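PDB 1ZZM: putative deoxyribonuclease yjjV from Escherichia coli, which probably hydrolyses ester bonds as a TatD-type metal-dependent hydrolase that binds two divalent metal cations per subunit, though its physiological substrate is not established. Local coordinates for residues A[73-86]-A[114-128]. Numbering follows the deposited sequence.
With ZN (zinc ion), chain D.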
ATOM      1  N   HIS A  73     -11.662  -5.709  15.016  1.00 16.19           N
ATOM      2  CA  HIS A  73     -12.684  -4.937  14.315  1.00 17.92           C
ATOM      3  C   HIS A  73     -14.117  -5.264  14.687  1.00 19.73           C
ATOM      4  O   HIS A  73     -14.568  -6.416  14.569  1.00 19.46           O
ATOM      5  CB  HIS A  73     -12.504  -5.094  12.799  1.00 16.45           C
ATOM      6  CG  HIS A  73     -11.087  -4.913  12.346  1.00 13.93           C
ATOM      7  ND1 HIS A  73     -10.253  -3.960  12.890  1.00 12.44           N
ATOM      8  CD2 HIS A  73     -10.373  -5.532  11.374  1.00 13.84           C
ATOM      9  CE1 HIS A  73      -9.082  -3.996  12.270  1.00 11.25           C
ATOM     10  NE2 HIS A  73      -9.127  -4.940  11.343  1.00 14.88           N
ATOM     11  N   SER A  74     -14.831  -4.231  15.119  1.00 18.81           N
ATOM     12  CA  SER A  74     -16.235  -4.355  15.538  1.00 21.56           C
ATOM     13  C   SER A  74     -17.081  -3.391  14.726  1.00 21.51           C
ATOM     14  O   SER A  74     -16.547  -2.638  13.916  1.00 21.03           O
ATOM     15  CB  SER A  74     -16.381  -4.007  17.023  1.00 19.98           C
ATOM     16  OG  SER A  74     -15.932  -2.680  17.292  1.00 22.78           O
ATOM     17  N   ASP A  75     -18.398  -3.418  14.936  1.00 22.48           N
ATOM     18  CA  ASP A  75     -19.279  -2.493  14.223  1.00 20.81           C
ATOM     19  C   ASP A  75     -18.894  -1.076  14.659  1.00 19.89           C
ATOM     20  O   ASP A  75     -19.062  -0.109  13.900  1.00 17.76           O
ATOM     21  CB  ASP A  75     -20.760  -2.761  14.544  1.00 25.13           C
ATOM     22  CG  ASP A  75     -21.284  -4.033  13.879  1.00 31.62           C
ATOM     23  OD1 ASP A  75     -20.704  -4.489  12.862  1.00 35.15           O
ATOM     24  OD2 ASP A  75     -22.294  -4.576  14.362  1.00 36.01           O
ATOM     25  N   VAL A  76     -18.386  -0.942  15.882  1.00 16.71           N
ATOM     26  CA  VAL A  76     -17.938   0.369  16.343  1.00 15.18           C
ATOM     27  C   VAL A  76     -16.716   0.793  15.516  1.00 16.60           C
ATOM     28  O   VAL A  76     -16.620   1.950  15.104  1.00 15.53           O
ATOM     29  CB  VAL A  76     -17.610   0.371  17.874  1.00 18.21           C
ATOM     30  CG1 VAL A  76     -16.980   1.670  18.282  1.00 18.11           C
ATOM     31  CG2 VAL A  76     -18.916   0.190  18.672  1.00 22.97           C
ATOM     32  N   SER A  77     -15.811  -0.141  15.216  1.00 15.35           N
ATOM     33  CA  SER A  77     -14.648   0.210  14.381  1.00 14.63           C
ATOM     34  C   SER A  77     -15.118   0.742  13.026  1.00 12.67           C
ATOM     35  O   SER A  77     -14.559   1.709  12.487  1.00 10.33           O
ATOM     36  CB  SER A  77     -13.774  -1.029  14.140  1.00 14.04           C
ATOM     37  OG  SER A  77     -13.289  -1.544  15.376  1.00 15.38           O
ATOM     38  N   LEU A  78     -16.135   0.107  12.459  1.00  9.04           N
ATOM     39  CA  LEU A  78     -16.616   0.547  11.153  1.00 10.98           C
ATOM     40  C   LEU A  78     -17.324   1.889  11.252  1.00 11.16           C
ATOM     41  O   LEU A  78     -17.226   2.719  10.354  1.00 10.43           O
ATOM     42  CB  LEU A  78     -17.548  -0.482  10.530  1.00 12.33           C
ATOM     43  CG  LEU A  78     -16.843  -1.686   9.871  1.00 14.55           C
ATOM     44  CD1 LEU A  78     -17.867  -2.785   9.542  1.00 18.18           C
ATOM     45  CD2 LEU A  78     -16.151  -1.215   8.572  1.00 17.77           C
ATOM     46  N   GLU A  79     -18.043   2.109  12.341  1.00 13.12           N
ATOM     47  CA  GLU A  79     -18.713   3.390  12.475  1.00 13.58           C
ATOM     48  C   GLU A  79     -17.630   4.471  12.627  1.00 13.58           C
ATOM     49  O   GLU A  79     -17.763   5.586  12.099  1.00 13.24           O
ATOM     50  CB  GLU A  79     -19.630   3.392  13.698  1.00 13.94           C
ATOM     51  CG  GLU A  79     -20.352   4.707  13.852  1.00 20.28           C
ATOM     52  CD  GLU A  79     -21.239   4.752  15.076  1.00 21.59           C
ATOM     53  OE1 GLU A  79     -22.162   3.920  15.228  1.00 29.29           O
ATOM     54  OE2 GLU A  79     -20.997   5.636  15.873  1.00 22.69           O
ATOM     55  N   GLN A  80     -16.557   4.158  13.347  1.00 10.14           N
ATOM     56  CA  GLN A  80     -15.483   5.151  13.522  1.00 14.02           C
ATOM     57  C   GLN A  80     -14.825   5.507  12.184  1.00 14.10           C
ATOM     58  O   GLN A  80     -14.464   6.661  11.931  1.00 11.14           O
ATOM     59  CB  GLN A  80     -14.402   4.628  14.453  1.00 15.08           C
ATOM     60  CG  GLN A  80     -14.799   4.527  15.882  1.00 18.27           C
ATOM     61  CD  GLN A  80     -13.666   3.896  16.683  1.00 22.04           C
ATOM     62  OE1 GLN A  80     -12.592   4.511  16.901  1.00 26.26           O
ATOM     63  NE2 GLN A  80     -13.870   2.662  17.082  1.00 22.57           N
ATOM     64  N   LEU A  81     -14.647   4.494  11.349  1.00 12.20           N
ATOM     65  CA  LEU A  81     -14.062   4.706  10.018  1.00  9.38           C
ATOM     66  C   LEU A  81     -14.981   5.643   9.197  1.00 10.23           C
ATOM     67  O   LEU A  81     -14.514   6.643   8.606  1.00  8.98           O
ATOM     68  CB  LEU A  81     -13.906   3.352   9.330  1.00  9.14           C
ATOM     69  CG  LEU A  81     -13.449   3.445   7.872  1.00 10.86           C
ATOM     70  CD1 LEU A  81     -12.087   4.209   7.807  1.00 11.02           C
ATOM     71  CD2 LEU A  81     -13.294   2.007   7.285  1.00 11.68           C
ATOM     72  N   GLN A  82     -16.280   5.334   9.170  1.00  9.67           N
ATOM     73  CA  GLN A  82     -17.207   6.172   8.424  1.00 12.78           C
ATOM     74  C   GLN A  82     -17.226   7.612   8.947  1.00 12.23           C
ATOM     75  O   GLN A  82     -17.132   8.558   8.171  1.00 10.60           O
ATOM     76  CB  GLN A  82     -18.620   5.557   8.415  1.00  9.22           C
ATOM     77  CG  GLN A  82     -19.651   6.377   7.624  1.00 13.64           C
ATOM     78  CD  GLN A  82     -20.326   7.438   8.488  1.00 15.99           C
ATOM     79  OE1 GLN A  82     -20.746   7.153   9.607  1.00 17.71           O
ATOM     80  NE2 GLN A  82     -20.435   8.668   7.964  1.00 14.19           N
ATOM     81  N   GLN A  83     -17.329   7.793  10.264  1.00  9.98           N
ATOM     82  CA  GLN A  83     -17.330   9.155  10.799  1.00 13.14           C
ATOM     83  C   GLN A  83     -16.029   9.883  10.504  1.00 15.97           C
ATOM     84  O   GLN A  83     -16.038  11.097  10.241  1.00 16.25           O
ATOM     85  CB  GLN A  83     -17.532   9.140  12.315  1.00 15.12           C
ATOM     86  CG  GLN A  83     -18.881   8.689  12.712  1.00 18.11           C
ATOM     87  CD  GLN A  83     -18.993   8.656  14.231  1.00 23.19           C
ATOM     88  OE1 GLN A  83     -17.985   8.706  14.948  1.00 32.56           O
ATOM     89  NE2 GLN A  83     -20.198   8.563  14.720  1.00 20.25           N
ATOM     90  N   ALA A  84     -14.904   9.167  10.566  1.00 11.39           N
ATOM     91  CA  ALA A  84     -13.631   9.816  10.279  1.00 12.83           C
ATOM     92  C   ALA A  84     -13.613  10.265   8.832  1.00 15.57           C
ATOM     93  O   ALA A  84     -13.248  11.408   8.528  1.00 17.35           O
ATOM     94  CB  ALA A  84     -12.461   8.866  10.551  1.00 12.58           C
ATOM     95  N   LEU A  85     -14.023   9.378   7.935  1.00 13.18           N
ATOM     96  CA  LEU A  85     -14.053   9.714   6.515  1.00 11.82           C
ATOM     97  C   LEU A  85     -14.989  10.911   6.232  1.00 15.58           C
ATOM     98  O   LEU A  85     -14.668  11.774   5.408  1.00 12.79           O
ATOM     99  CB  LEU A  85     -14.515   8.501   5.697  1.00 13.48           C
ATOM    100  CG  LEU A  85     -13.524   7.315   5.760  1.00 14.49           C
ATOM    101  CD1 LEU A  85     -14.075   6.153   4.945  1.00 14.38           C
ATOM    102  CD2 LEU A  85     -12.138   7.776   5.201  1.00 15.45           C
ATOM    103  N   GLU A  86     -16.145  10.929   6.893  1.00 13.62           N
ATOM    104  CA  GLU A  86     -17.146  12.006   6.733  1.00 17.09           C
ATOM    105  C   GLU A  86     -16.532  13.368   7.039  1.00 19.23           C
ATOM    106  O   GLU A  86     -16.846  14.363   6.388  1.00 19.67           O
ATOM    107  CB  GLU A  86     -18.318  11.728   7.677  1.00 17.93           C
ATOM    108  CG  GLU A  86     -19.366  12.811   7.813  1.00 18.92           C
ATOM    109  CD  GLU A  86     -20.115  13.100   6.531  1.00 19.55           C
ATOM    110  OE1 GLU A  86     -20.225  12.201   5.673  1.00 18.24           O
ATOM    111  OE2 GLU A  86     -20.609  14.240   6.387  1.00 17.65           O
ATOM    112  N   TRP A 114     -16.818 -10.020   4.364  1.00 11.16           N
ATOM    113  CA  TRP A 114     -17.925  -9.091   4.672  1.00 11.36           C
ATOM    114  C   TRP A 114     -17.310  -7.745   5.055  1.00 12.04           C
ATOM    115  O   TRP A 114     -17.781  -6.664   4.636  1.00 12.03           O
ATOM    116  CB  TRP A 114     -18.753  -9.621   5.858  1.00 12.82           C
ATOM    117  CG  TRP A 114     -19.824  -8.684   6.268  1.00 16.82           C
ATOM    118  CD1 TRP A 114     -21.055  -8.549   5.682  1.00 17.28           C
ATOM    119  CD2 TRP A 114     -19.769  -7.730   7.326  1.00 19.65           C
ATOM    120  NE1 TRP A 114     -21.776  -7.563   6.320  1.00 22.11           N
ATOM    121  CE2 TRP A 114     -21.008  -7.041   7.331  1.00 21.23           C
ATOM    122  CE3 TRP A 114     -18.799  -7.386   8.274  1.00 19.94           C
ATOM    123  CZ2 TRP A 114     -21.300  -6.025   8.251  1.00 24.11           C
ATOM    124  CZ3 TRP A 114     -19.090  -6.379   9.186  1.00 25.24           C
ATOM    125  CH2 TRP A 114     -20.334  -5.709   9.167  1.00 19.21           C
ATOM    126  N   LEU A 115     -16.254  -7.806   5.860  1.00 11.05           N
ATOM    127  CA  LEU A 115     -15.609  -6.581   6.326  1.00 12.99           C
ATOM    128  C   LEU A 115     -14.991  -5.808   5.170  1.00 11.02           C
ATOM    129  O   LEU A 115     -15.063  -4.573   5.121  1.00 11.35           O
ATOM    130  CB  LEU A 115     -14.542  -6.898   7.387  1.00 11.51           C
ATOM    131  CG  LEU A 115     -13.806  -5.669   7.934  1.00 19.41           C
ATOM    132  CD1 LEU A 115     -14.820  -4.686   8.480  1.00 23.92           C
ATOM    133  CD2 LEU A 115     -12.842  -6.097   9.066  1.00 21.85           C
ATOM    134  N   LEU A 116     -14.356  -6.515   4.250  1.00 11.14           N
ATOM    135  CA  LEU A 116     -13.805  -5.843   3.071  1.00  9.96           C
ATOM    136  C   LEU A 116     -14.924  -5.136   2.292  1.00 10.04           C
ATOM    137  O   LEU A 116     -14.786  -3.987   1.894  1.00  9.34           O
ATOM    138  CB  LEU A 116     -13.146  -6.862   2.135  1.00 11.14           C
ATOM    139  CG  LEU A 116     -12.718  -6.361   0.758  1.00 12.27           C
ATOM    140  CD1 LEU A 116     -11.550  -5.340   0.909  1.00  9.42           C
ATOM    141  CD2 LEU A 116     -12.322  -7.543  -0.114  1.00 11.06           C
ATOM    142  N   ASP A 117     -16.041  -5.815   2.063  1.00 10.99           N
ATOM    143  CA  ASP A 117     -17.096  -5.162   1.292  1.00 10.51           C
ATOM    144  C   ASP A 117     -17.694  -3.949   2.006  1.00 11.73           C
ATOM    145  O   ASP A 117     -18.098  -3.000   1.348  1.00  9.55           O
ATOM    146  CB  ASP A 117     -18.178  -6.167   0.877  1.00 11.33           C
ATOM    147  CG  ASP A 117     -17.766  -7.011  -0.312  1.00 12.51           C
ATOM    148  OD1 ASP A 117     -16.733  -6.713  -0.957  1.00 14.58           O
ATOM    149  OD2 ASP A 117     -18.467  -7.993  -0.637  1.00 13.42           O
ATOM    150  N   GLU A 118     -17.770  -3.976   3.344  1.00 10.14           N
ATOM    151  CA  GLU A 118     -18.280  -2.827   4.078  1.00 11.69           C
ATOM    152  C   GLU A 118     -17.373  -1.624   3.820  1.00 12.69           C
ATOM    153  O   GLU A 118     -17.833  -0.488   3.706  1.00 11.08           O
ATOM    154  CB  GLU A 118     -18.317  -3.103   5.591  1.00 13.38           C
ATOM    155  CG  GLU A 118     -19.472  -4.012   6.045  1.00 18.53           C
ATOM    156  CD  GLU A 118     -20.839  -3.498   5.589  1.00 21.56           C
ATOM    157  OE1 GLU A 118     -21.200  -2.338   5.906  1.00 23.66           O
ATOM    158  OE2 GLU A 118     -21.540  -4.254   4.898  1.00 22.90           O
ATOM    159  N   GLN A 119     -16.071  -1.875   3.732  1.00 11.95           N
ATOM    160  CA  GLN A 119     -15.137  -0.778   3.514  1.00  9.77           C
ATOM    161  C   GLN A 119     -15.105  -0.356   2.064  1.00 11.13           C
ATOM    162  O   GLN A 119     -14.876   0.815   1.769  1.00 10.47           O
ATOM    163  CB  GLN A 119     -13.767  -1.191   4.018  1.00  9.90           C
ATOM    164  CG  GLN A 119     -13.822  -1.376   5.514  1.00 10.44           C
ATOM    165  CD  GLN A 119     -12.512  -1.801   6.095  1.00  9.61           C
ATOM    166  OE1 GLN A 119     -12.159  -2.992   6.080  1.00 12.42           O
ATOM    167  NE2 GLN A 119     -11.771  -0.852   6.578  1.00  4.49           N
ATOM    168  N   LEU A 120     -15.352  -1.298   1.160  1.00 12.42           N
ATOM    169  CA  LEU A 120     -15.392  -0.950  -0.252  1.00 12.47           C
ATOM    170  C   LEU A 120     -16.599  -0.026  -0.447  1.00 13.49           C
ATOM    171  O   LEU A 120     -16.551   0.901  -1.252  1.00 11.73           O
ATOM    172  CB  LEU A 120     -15.495  -2.215  -1.127  1.00 11.49           C
ATOM    173  CG  LEU A 120     -14.193  -3.050  -1.215  1.00 12.95           C
ATOM    174  CD1 LEU A 120     -14.398  -4.215  -2.159  1.00 12.84           C
ATOM    175  CD2 LEU A 120     -13.009  -2.192  -1.713  1.00 13.27           C
ATOM    176  N   LYS A 121     -17.679  -0.260   0.292  1.00 12.81           N
ATOM    177  CA  LYS A 121     -18.839   0.608   0.168  1.00 13.82           C
ATOM    178  C   LYS A 121     -18.485   2.028   0.640  1.00 12.84           C
ATOM    179  O   LYS A 121     -18.942   2.997   0.034  1.00 11.90           O
ATOM    180  CB  LYS A 121     -20.034   0.081   0.985  1.00 15.90           C
ATOM    181  CG  LYS A 121     -20.665  -1.171   0.420  1.00 22.43           C
ATOM    182  CD  LYS A 121     -21.937  -1.524   1.190  1.00 30.45           C
ATOM    183  CE  LYS A 121     -22.848  -2.424   0.351  1.00 36.92           C
ATOM    184  NZ  LYS A 121     -22.364  -3.845   0.223  1.00 41.91           N
ATOM    185  N   LEU A 122     -17.677   2.146   1.696  1.00  9.61           N
ATOM    186  CA  LEU A 122     -17.286   3.455   2.197  1.00 10.48           C
ATOM    187  C   LEU A 122     -16.390   4.203   1.212  1.00 12.35           C
ATOM    188  O   LEU A 122     -16.541   5.413   1.020  1.00 12.76           O
ATOM    189  CB  LEU A 122     -16.589   3.353   3.551  1.00 11.67           C
ATOM    190  CG  LEU A 122     -17.555   3.052   4.695  1.00 13.54           C
ATOM    191  CD1 LEU A 122     -16.821   2.709   5.996  1.00 14.33           C
ATOM    192  CD2 LEU A 122     -18.448   4.285   4.888  1.00 11.62           C
ATOM    193  N   ALA A 123     -15.482   3.481   0.567  1.00 14.66           N
ATOM    194  CA  ALA A 123     -14.600   4.107  -0.408  1.00 14.78           C
ATOM    195  C   ALA A 123     -15.468   4.653  -1.535  1.00 14.75           C
ATOM    196  O   ALA A 123     -15.198   5.743  -2.040  1.00 15.89           O
ATOM    197  CB  ALA A 123     -13.573   3.106  -0.940  1.00 11.65           C
ATOM    198  N   LYS A 124     -16.505   3.914  -1.925  1.00 12.92           N
ATOM    199  CA  LYS A 124     -17.388   4.396  -2.990  1.00 16.76           C
ATOM    200  C   LYS A 124     -18.156   5.618  -2.554  1.00 14.71           C
ATOM    201  O   LYS A 124     -18.268   6.585  -3.304  1.00 16.06           O
ATOM    202  CB  LYS A 124     -18.367   3.305  -3.430  1.00 14.72           C
ATOM    203  CG  LYS A 124     -17.709   2.325  -4.397  1.00 19.62           C
ATOM    204  CD  LYS A 124     -18.455   0.994  -4.497  1.00 25.37           C
ATOM    205  CE  LYS A 124     -19.708   1.099  -5.297  1.00 25.56           C
ATOM    206  NZ  LYS A 124     -20.262  -0.284  -5.478  1.00 24.99           N
ATOM    207  N   ARG A 125     -18.679   5.573  -1.331  1.00 13.49           N
ATOM    208  CA  ARG A 125     -19.463   6.686  -0.801  1.00 14.47           C
ATOM    209  C   ARG A 125     -18.647   7.978  -0.720  1.00 15.88           C
ATOM    210  O   ARG A 125     -19.125   9.068  -1.055  1.00 14.37           O
ATOM    211  CB  ARG A 125     -19.986   6.348   0.609  1.00 16.19           C
ATOM    212  CG  ARG A 125     -20.776   7.499   1.233  1.00 16.64           C
ATOM    213  CD  ARG A 125     -21.312   7.156   2.612  1.00 18.23           C
ATOM    214  NE  ARG A 125     -21.911   8.322   3.262  1.00 17.24           N
ATOM    215  CZ  ARG A 125     -22.398   8.316   4.497  1.00 20.55           C
ATOM    216  NH1 ARG A 125     -22.346   7.206   5.225  1.00 19.76           N
ATOM    217  NH2 ARG A 125     -22.962   9.414   4.992  1.00 23.86           N
ATOM    218  N   TYR A 126     -17.409   7.858  -0.272  1.00 12.40           N
ATOM    219  CA  TYR A 126     -16.573   9.033  -0.110  1.00 14.31           C
ATOM    220  C   TYR A 126     -15.643   9.322  -1.283  1.00 13.44           C
ATOM    221  O   TYR A 126     -14.803  10.214  -1.186  1.00 11.97           O
ATOM    222  CB  TYR A 126     -15.810   8.903   1.205  1.00 13.34           C
ATOM    223  CG  TYR A 126     -16.757   9.047   2.391  1.00 16.10           C
ATOM    224  CD1 TYR A 126     -17.303  10.293   2.701  1.00 15.16           C
ATOM    225  CD2 TYR A 126     -17.187   7.934   3.135  1.00 15.65           C
ATOM    226  CE1 TYR A 126     -18.249  10.447   3.714  1.00 18.60           C
ATOM    227  CE2 TYR A 126     -18.155   8.080   4.167  1.00 16.21           C
ATOM    228  CZ  TYR A 126     -18.670   9.346   4.441  1.00 18.85           C
ATOM    229  OH  TYR A 126     -19.585   9.552   5.453  1.00 15.67           O
ATOM    230  N   ASP A 127     -15.802   8.545  -2.360  1.00 12.99           N
ATOM    231  CA  ASP A 127     -15.034   8.719  -3.603  1.00 13.09           C
ATOM    232  C   ASP A 127     -13.531   8.644  -3.350  1.00 14.05           C
ATOM    233  O   ASP A 127     -12.793   9.576  -3.658  1.00 12.36           O
ATOM    234  CB  ASP A 127     -15.439  10.085  -4.209  1.00 18.32           C
ATOM    235  CG  ASP A 127     -15.002  10.263  -5.683  1.00 20.74           C
ATOM    236  OD1 ASP A 127     -14.861   9.272  -6.425  1.00 20.32           O
ATOM    237  OD2 ASP A 127     -14.809  11.428  -6.094  1.00 22.64           O
ATOM    238  N   LEU A 128     -13.074   7.526  -2.788  1.00 11.01           N
ATOM    239  CA  LEU A 128     -11.647   7.354  -2.486  1.00 12.04           C
ATOM    240  C   LEU A 128     -11.126   6.051  -3.027  1.00 12.35           C
ATOM    241  O   LEU A 128     -11.891   5.098  -3.169  1.00 16.13           O
ATOM    242  CB  LEU A 128     -11.419   7.310  -0.971  1.00 12.25           C
ATOM    243  CG  LEU A 128     -11.679   8.622  -0.236  1.00 13.58           C
ATOM    244  CD1 LEU A 128     -11.812   8.407   1.291  1.00 16.97           C
ATOM    245  CD2 LEU A 128     -10.518   9.526  -0.566  1.00 13.00           C
TER
HETATM  246 ZN    ZN D 403     -18.015  -8.447  -2.431  1.00 14.43          ZN
HETATM  247  O   HOH W   1     -22.426  12.185   4.351  1.00 30.90           O
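Tyr126 and Leu85 meet where two neighbouring helices of the TIM-barrel-type fold, 75-86 and 114-125, run side by side on the outside of the barrel, their axes 10.8 Å apart and only 12° from parallel. Leu85 CB lies over one face of the tyrosine ring in a CH-pi contact, 4.0 Å from the ring centroid, while Arg125 CG covers part of the opposite face. The phenol oxygen is gripped twice: it accepts from Gln82 NE2 at 2.8 Å along a nearly straight N-H path (167°) in the amide plane, and Tyr126 OH donates to the anti lone pair of Glu86 OE1 at 2.7 Å. A phenylalanine in place of Tyr126 could keep the ring packing but would probably leave the Gln82 amide without its acceptor and take one partner from Glu86 OE1. Arg125 lays its guanidinium beneath the phenol oxygen; Glu86 OE1 lies 4.0 Å from Arg125 NH2, well out of the guanidinium plane, a long salt bridge of charges alone, bridged by a water that donates to Glu86 OE1 and accepts from Arg125 NH2.

Farther along, packing is reciprocal knobs-into-holes. Leu122 enters the hole formed by Leu78, Leu81, Gln82 and Leu85, its CD2 3.6 Å from Gln82 CG; Leu78 enters that of Trp114, Leu115, Glu118 and Gln119, where chi1 of -79°, with CG anti to the carbonyl carbon, brings both methyls against Leu115 CD1. Toward the barrel, Leu85 touches Val95 and Gln119 touches Ile98, both on strand 95-101, whereas Leu81 reaches Leu63 of strand 59-63.

Ser74 and Ser77 form a capping box, each backbone N-H donating to the other's OG; a Schellman motif closes the second helix, with Asp127 as C-prime residue at positive phi. On that helix, without contact to 73-86, Asp117 joins His144 and His148 at a zinc ion, its OD2 1.9 Å from the metal.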